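Local coordinates for protein dihydrodipicolinate synthase (Agrobacterium tumefaciens, PDB 3B4U) that probably catalyses, as a TIM-barrel lyase of the dihydrodipicolinate synthase family, the condensation of pyruvate with aspartate semialdehyde in lysine biosynthesis, at residues B[30-44]-B[65-78]. Sequence-based numbering, arbitrary orientation.
Sequences ARRCLSNGCDSVTLF and FIAAGIAPSRIVTG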
loop_
_atom_site.group_PDB
_atom_site.type_symbol
_atom_site.label_atom_id
_atom_site.label_comp_id
_atom_site.label_asym_id
_atom_site.label_seq_id
_atom_site.Cartn_x
_atom_site.Cartn_y
_atom_site.Cartn_z
ATOM N N ALA B 30 -5.841 19.350 16.804
ATOM C CA ALA B 30 -5.689 20.209 15.634
ATOM C C ALA B 30 -5.795 21.681 16.029
ATOM O O ALA B 30 -4.996 22.510 15.603
ATOM C CB ALA B 30 -6.730 19.864 14.585
ATOM N N ARG B 31 -6.795 22.030 16.834
ATOM C CA ARG B 31 -6.969 23.414 17.252
ATOM C C ARG B 31 -5.757 23.906 18.029
ATOM O O ARG B 31 -5.334 25.051 17.868
ATOM C CB ARG B 31 -8.201 23.561 18.128
ATOM C CG ARG B 31 -9.500 23.424 17.364
ATOM C CD ARG B 31 -9.824 24.645 16.534
ATOM N NE ARG B 31 -11.201 24.613 16.012
ATOM C CZ ARG B 31 -11.675 25.433 15.072
ATOM N NH1 ARG B 31 -12.924 25.292 14.684
ATOM N NH2 ARG B 31 -10.938 26.378 14.512
ATOM N N ARG B 32 -5.198 23.058 18.878
ATOM C CA ARG B 32 -3.990 23.409 19.643
ATOM C C ARG B 32 -2.824 23.670 18.697
ATOM O O ARG B 32 -2.104 24.666 18.832
ATOM C CB ARG B 32 -3.678 22.295 20.643
ATOM C CG ARG B 32 -2.316 22.457 21.313
ATOM C CD ARG B 32 -2.121 21.502 22.494
ATOM N NE ARG B 32 -2.320 20.117 22.071
ATOM C CZ ARG B 32 -3.030 19.203 22.707
ATOM N NH1 ARG B 32 -3.568 19.472 23.880
ATOM N NH2 ARG B 32 -3.204 18.018 22.170
ATOM N N CYS B 33 -2.599 22.787 17.731
ATOM C CA CYS B 33 -1.505 22.972 16.796
ATOM C C CYS B 33 -1.663 24.233 15.951
ATOM O O CYS B 33 -0.684 24.977 15.731
ATOM C CB CYS B 33 -1.399 21.733 15.891
ATOM S SG CYS B 33 -0.776 20.250 16.717
ATOM N N LEU B 34 -2.878 24.497 15.503
ATOM C CA LEU B 34 -3.168 25.736 14.788
ATOM C C LEU B 34 -2.929 26.958 15.659
ATOM O O LEU B 34 -2.212 27.884 15.268
ATOM C CB LEU B 34 -4.594 25.692 14.241
ATOM C CG LEU B 34 -4.861 24.668 13.129
ATOM C CD1 LEU B 34 -6.351 24.458 12.945
ATOM C CD2 LEU B 34 -4.221 25.051 11.806
ATOM N N SER B 35 -3.380 26.919 16.898
ATOM C CA SER B 35 -3.173 28.035 17.820
ATOM C C SER B 35 -1.709 28.296 18.128
ATOM O O SER B 35 -1.298 29.442 18.349
ATOM C CB SER B 35 -3.931 27.746 19.132
ATOM O OG SER B 35 -3.691 28.748 20.125
ATOM N N ASN B 36 -0.912 27.244 18.171
ATOM C CA ASN B 36 0.488 27.336 18.546
ATOM C C ASN B 36 1.422 27.572 17.378
ATOM O O ASN B 36 2.634 27.569 17.581
ATOM C CB ASN B 36 0.911 26.082 19.290
ATOM C CG ASN B 36 0.366 26.032 20.696
ATOM O OD1 ASN B 36 -0.016 27.074 21.263
ATOM N ND2 ASN B 36 0.282 24.835 21.262
ATOM N N GLY B 37 0.910 27.785 16.165
ATOM C CA GLY B 37 1.762 28.199 15.063
ATOM C C GLY B 37 1.637 27.461 13.767
ATOM O O GLY B 37 2.300 27.817 12.821
ATOM N N CYS B 38 0.780 26.454 13.668
ATOM C CA CYS B 38 0.564 25.841 12.373
ATOM C C CYS B 38 -0.381 26.698 11.549
ATOM O O CYS B 38 -1.412 27.182 12.030
ATOM C CB CYS B 38 -0.027 24.443 12.505
ATOM S SG CYS B 38 1.109 23.240 13.230
ATOM N N ASP B 39 -0.057 26.808 10.279
ATOM C CA ASP B 39 -0.924 27.403 9.274
ATOM C C ASP B 39 -2.034 26.464 8.810
ATOM O O ASP B 39 -3.072 26.896 8.351
ATOM C CB ASP B 39 -0.059 27.860 8.081
ATOM C CG ASP B 39 0.993 28.847 8.520
ATOM O OD1 ASP B 39 0.595 29.944 8.970
ATOM O OD2 ASP B 39 2.202 28.584 8.458
ATOM N N SER B 40 -1.791 25.167 8.922
ATOM C CA SER B 40 -2.752 24.139 8.554
ATOM C C SER B 40 -2.451 22.886 9.328
ATOM O O SER B 40 -1.432 22.783 10.005
ATOM C CB SER B 40 -2.704 23.873 7.038
ATOM O OG SER B 40 -1.479 23.277 6.663
ATOM N N VAL B 41 -3.339 21.904 9.185
ATOM C CA VAL B 41 -3.089 20.562 9.659
ATOM C C VAL B 41 -3.276 19.591 8.523
ATOM O O VAL B 41 -4.206 19.710 7.725
ATOM C CB VAL B 41 -4.006 20.221 10.885
ATOM C CG1 VAL B 41 -3.674 21.092 12.100
ATOM C CG2 VAL B 41 -5.517 20.315 10.555
ATOM N N THR B 42 -2.394 18.608 8.480
ATOM C CA THR B 42 -2.446 17.545 7.474
ATOM C C THR B 42 -2.994 16.306 8.174
ATOM O O THR B 42 -2.409 15.801 9.129
ATOM C CB THR B 42 -1.077 17.253 6.875
ATOM O OG1 THR B 42 -0.640 18.402 6.162
ATOM C CG2 THR B 42 -1.128 16.094 5.923
ATOM N N LEU B 43 -4.152 15.857 7.708
ATOM C CA LEU B 43 -4.798 14.660 8.228
ATOM C C LEU B 43 -4.450 13.461 7.390
ATOM O O LEU B 43 -4.337 13.575 6.172
ATOM C CB LEU B 43 -6.327 14.846 8.184
ATOM C CG LEU B 43 -6.859 16.111 8.833
ATOM C CD1 LEU B 43 -8.386 16.071 8.821
ATOM C CD2 LEU B 43 -6.277 16.375 10.224
ATOM N N PHE B 44 -4.287 12.300 8.015
ATOM C CA PHE B 44 -4.141 11.049 7.286
ATOM C C PHE B 44 -2.813 10.983 6.549
ATOM O O PHE B 44 -2.712 10.291 5.531
ATOM C CB PHE B 44 -5.326 10.748 6.309
ATOM C CG PHE B 44 -6.670 11.246 6.774
ATOM C CD1 PHE B 44 -7.217 10.860 7.973
ATOM C CD2 PHE B 44 -7.416 12.072 5.936
ATOM C CE1 PHE B 44 -8.444 11.332 8.357
ATOM C CE2 PHE B 44 -8.680 12.516 6.349
ATOM C CZ PHE B 44 -9.159 12.146 7.541
ATOM N N PHE B 65 -14.437 17.322 11.227
ATOM C CA PHE B 65 -13.557 18.500 11.320
ATOM C C PHE B 65 -14.261 19.733 10.793
ATOM O O PHE B 65 -14.193 20.817 11.405
ATOM C CB PHE B 65 -12.281 18.275 10.487
ATOM C CG PHE B 65 -11.091 17.809 11.293
ATOM C CD1 PHE B 65 -11.048 16.539 11.843
ATOM C CD2 PHE B 65 -10.002 18.666 11.500
ATOM C CE1 PHE B 65 -9.945 16.160 12.610
ATOM C CE2 PHE B 65 -8.931 18.284 12.275
ATOM C CZ PHE B 65 -8.897 17.027 12.834
ATOM N N ILE B 66 -14.926 19.585 9.651
ATOM C CA ILE B 66 -15.596 20.719 9.019
ATOM C C ILE B 66 -16.800 21.167 9.851
ATOM O O ILE B 66 -17.002 22.368 10.057
ATOM C CB ILE B 66 -15.919 20.380 7.559
ATOM C CG1 ILE B 66 -14.590 20.245 6.800
ATOM C CG2 ILE B 66 -16.805 21.459 6.940
ATOM C CD1 ILE B 66 -14.694 19.739 5.366
ATOM N N ALA B 67 -17.566 20.228 10.391
ATOM C CA ALA B 67 -18.696 20.590 11.258
ATOM C C ALA B 67 -18.230 21.276 12.532
ATOM O O ALA B 67 -18.933 22.144 13.056
ATOM C CB ALA B 67 -19.523 19.360 11.588
ATOM N N ALA B 68 -17.030 20.946 13.006
ATOM C CA ALA B 68 -16.437 21.541 14.202
ATOM C C ALA B 68 -15.850 22.937 13.905
ATOM O O ALA B 68 -15.285 23.568 14.782
ATOM C CB ALA B 68 -15.376 20.627 14.785
ATOM N N GLY B 69 -15.887 23.355 12.664
ATOM C CA GLY B 69 -15.569 24.729 12.333
ATOM C C GLY B 69 -14.157 25.021 11.931
ATOM O O GLY B 69 -13.835 26.178 11.750
ATOM N N ILE B 70 -13.332 23.994 11.784
ATOM C CA ILE B 70 -12.005 24.202 11.243
ATOM C C ILE B 70 -12.155 24.490 9.755
ATOM O O ILE B 70 -12.830 23.763 9.033
ATOM C CB ILE B 70 -11.077 23.000 11.522
ATOM C CG1 ILE B 70 -10.780 22.919 13.024
ATOM C CG2 ILE B 70 -9.760 23.154 10.746
ATOM C CD1 ILE B 70 -10.074 21.665 13.472
ATOM N N ALA B 71 -11.566 25.578 9.297
ATOM C CA ALA B 71 -11.712 25.981 7.905
ATOM C C ALA B 71 -11.128 24.913 6.986
ATOM O O ALA B 71 -9.992 24.490 7.203
ATOM C CB ALA B 71 -10.972 27.310 7.678
ATOM N N PRO B 72 -11.851 24.501 5.931
ATOM C CA PRO B 72 -11.262 23.555 4.989
ATOM C C PRO B 72 -9.919 24.024 4.421
ATOM O O PRO B 72 -9.043 23.199 4.172
ATOM C CB PRO B 72 -12.339 23.448 3.902
ATOM C CG PRO B 72 -13.627 23.652 4.596
ATOM C CD PRO B 72 -13.289 24.709 5.675
ATOM N N SER B 73 -9.745 25.330 4.232
ATOM C CA SER B 73 -8.485 25.859 3.758
ATOM C C SER B 73 -7.324 25.722 4.722
ATOM O O SER B 73 -6.185 26.016 4.352
ATOM C CB SER B 73 -8.656 27.307 3.343
ATOM O OG SER B 73 -9.022 28.110 4.443
ATOM N N ARG B 74 -7.600 25.279 5.944
ATOM C CA ARG B 74 -6.564 24.934 6.903
ATOM C C ARG B 74 -6.396 23.426 7.066
ATOM O O ARG B 74 -5.716 22.999 7.989
ATOM C CB ARG B 74 -6.836 25.605 8.244
ATOM C CG ARG B 74 -6.662 27.130 8.149
ATOM C CD ARG B 74 -6.744 27.788 9.472
ATOM N NE ARG B 74 -6.622 29.228 9.333
ATOM C CZ ARG B 74 -7.569 30.134 9.621
ATOM N NH1 ARG B 74 -8.794 29.818 10.094
ATOM N NH2 ARG B 74 -7.258 31.401 9.443
ATOM N N ILE B 75 -6.938 22.643 6.129
ATOM C CA ILE B 75 -6.843 21.189 6.169
ATOM C C ILE B 75 -6.198 20.697 4.891
ATOM O O ILE B 75 -6.592 21.051 3.784
ATOM C CB ILE B 75 -8.233 20.543 6.310
ATOM C CG1 ILE B 75 -8.901 21.003 7.596
ATOM C CG2 ILE B 75 -8.133 19.014 6.275
ATOM C CD1 ILE B 75 -10.353 20.559 7.742
ATOM N N VAL B 76 -5.176 19.864 5.048
ATOM C CA VAL B 76 -4.546 19.095 3.969
ATOM C C VAL B 76 -4.900 17.637 4.224
ATOM O O VAL B 76 -4.889 17.205 5.376
ATOM C CB VAL B 76 -3.016 19.296 3.989
ATOM C CG1 VAL B 76 -2.299 18.432 2.963
ATOM C CG2 VAL B 76 -2.674 20.783 3.802
ATOM N N THR B 77 -5.237 16.862 3.191
ATOM C CA THR B 77 -5.513 15.446 3.376
ATOM C C THR B 77 -4.488 14.585 2.676
ATOM O O THR B 77 -4.284 14.709 1.456
ATOM C CB THR B 77 -6.918 15.076 2.896
ATOM O OG1 THR B 77 -7.059 15.384 1.517
ATOM C CG2 THR B 77 -7.973 15.827 3.658
ATOM N N GLY B 78 -3.891 13.653 3.403
ATOM C CA GLY B 78 -3.045 12.632 2.807
ATOM C C GLY B 78 -3.853 11.594 2.074
ATOM O O GLY B 78 -4.918 11.191 2.532
HETATM O O HOH W 1 -13.267 23.159 17.259
HETATM O O HOH W 2 -3.916 29.504 8.558
HETATM O O HOH W 3 -3.107 27.321 5.103
#
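The Phe65 ring takes Leu43 squarely on one face: CD1 of Leu43 stands 3.9 Å from the ring centroid, only 2° off the normal, a CH-pi contact. The other branch, CD2, reaches towards CZ, while Ala30 CB comes obliquely to CE2 of the same ring, at 3.6 Å. Arg31 offers a second flat group. Ile70 CG1 lies over the centre of one guanidinium face, 3.4 Å from Arg31 CZ, and the in-plane edge is turned to Ala68 O and a water. Bent at chi2, the Arg31 chain slides past Ile70 in the opposite direction, and its NH1 donates to Ala68 O at 2.9 Å; the bond is bent (N-H...O 141°). The water accepts from Arg31 NE and donates to the same carbonyl, so Ala68 O, just past the end of helix 57-67, takes two donors; a Schellman motif at Gly69 closes that helix. Farther along, another water links Arg74 NE to Asp39 O.

Beneath this layer, strands 40-43 and 75-78 run parallel with a slight crossing, joined by four backbone hydrogen bonds from Val41 N to Arg74 O through to Gly78 N to Leu43 O. Val41, Leu43 and Ile75 face the helices, whereas Thr42 OG1 packs on Val76 CB at 3.3 Å on the opposite sheet face and is hydrogen-bonded to Ser8. This is the beta-alpha-beta unit of a TIM barrel, with helix 57-67 as its crossover. Its chemistry is thus divided: an apolar seam binds helices to sheet, while on the more exposed side Arg31 ties helix 23-35 directly to the carbonyl after helix 57-67 and Arg74 is linked through water to the carbonyl ahead of strand 40-43.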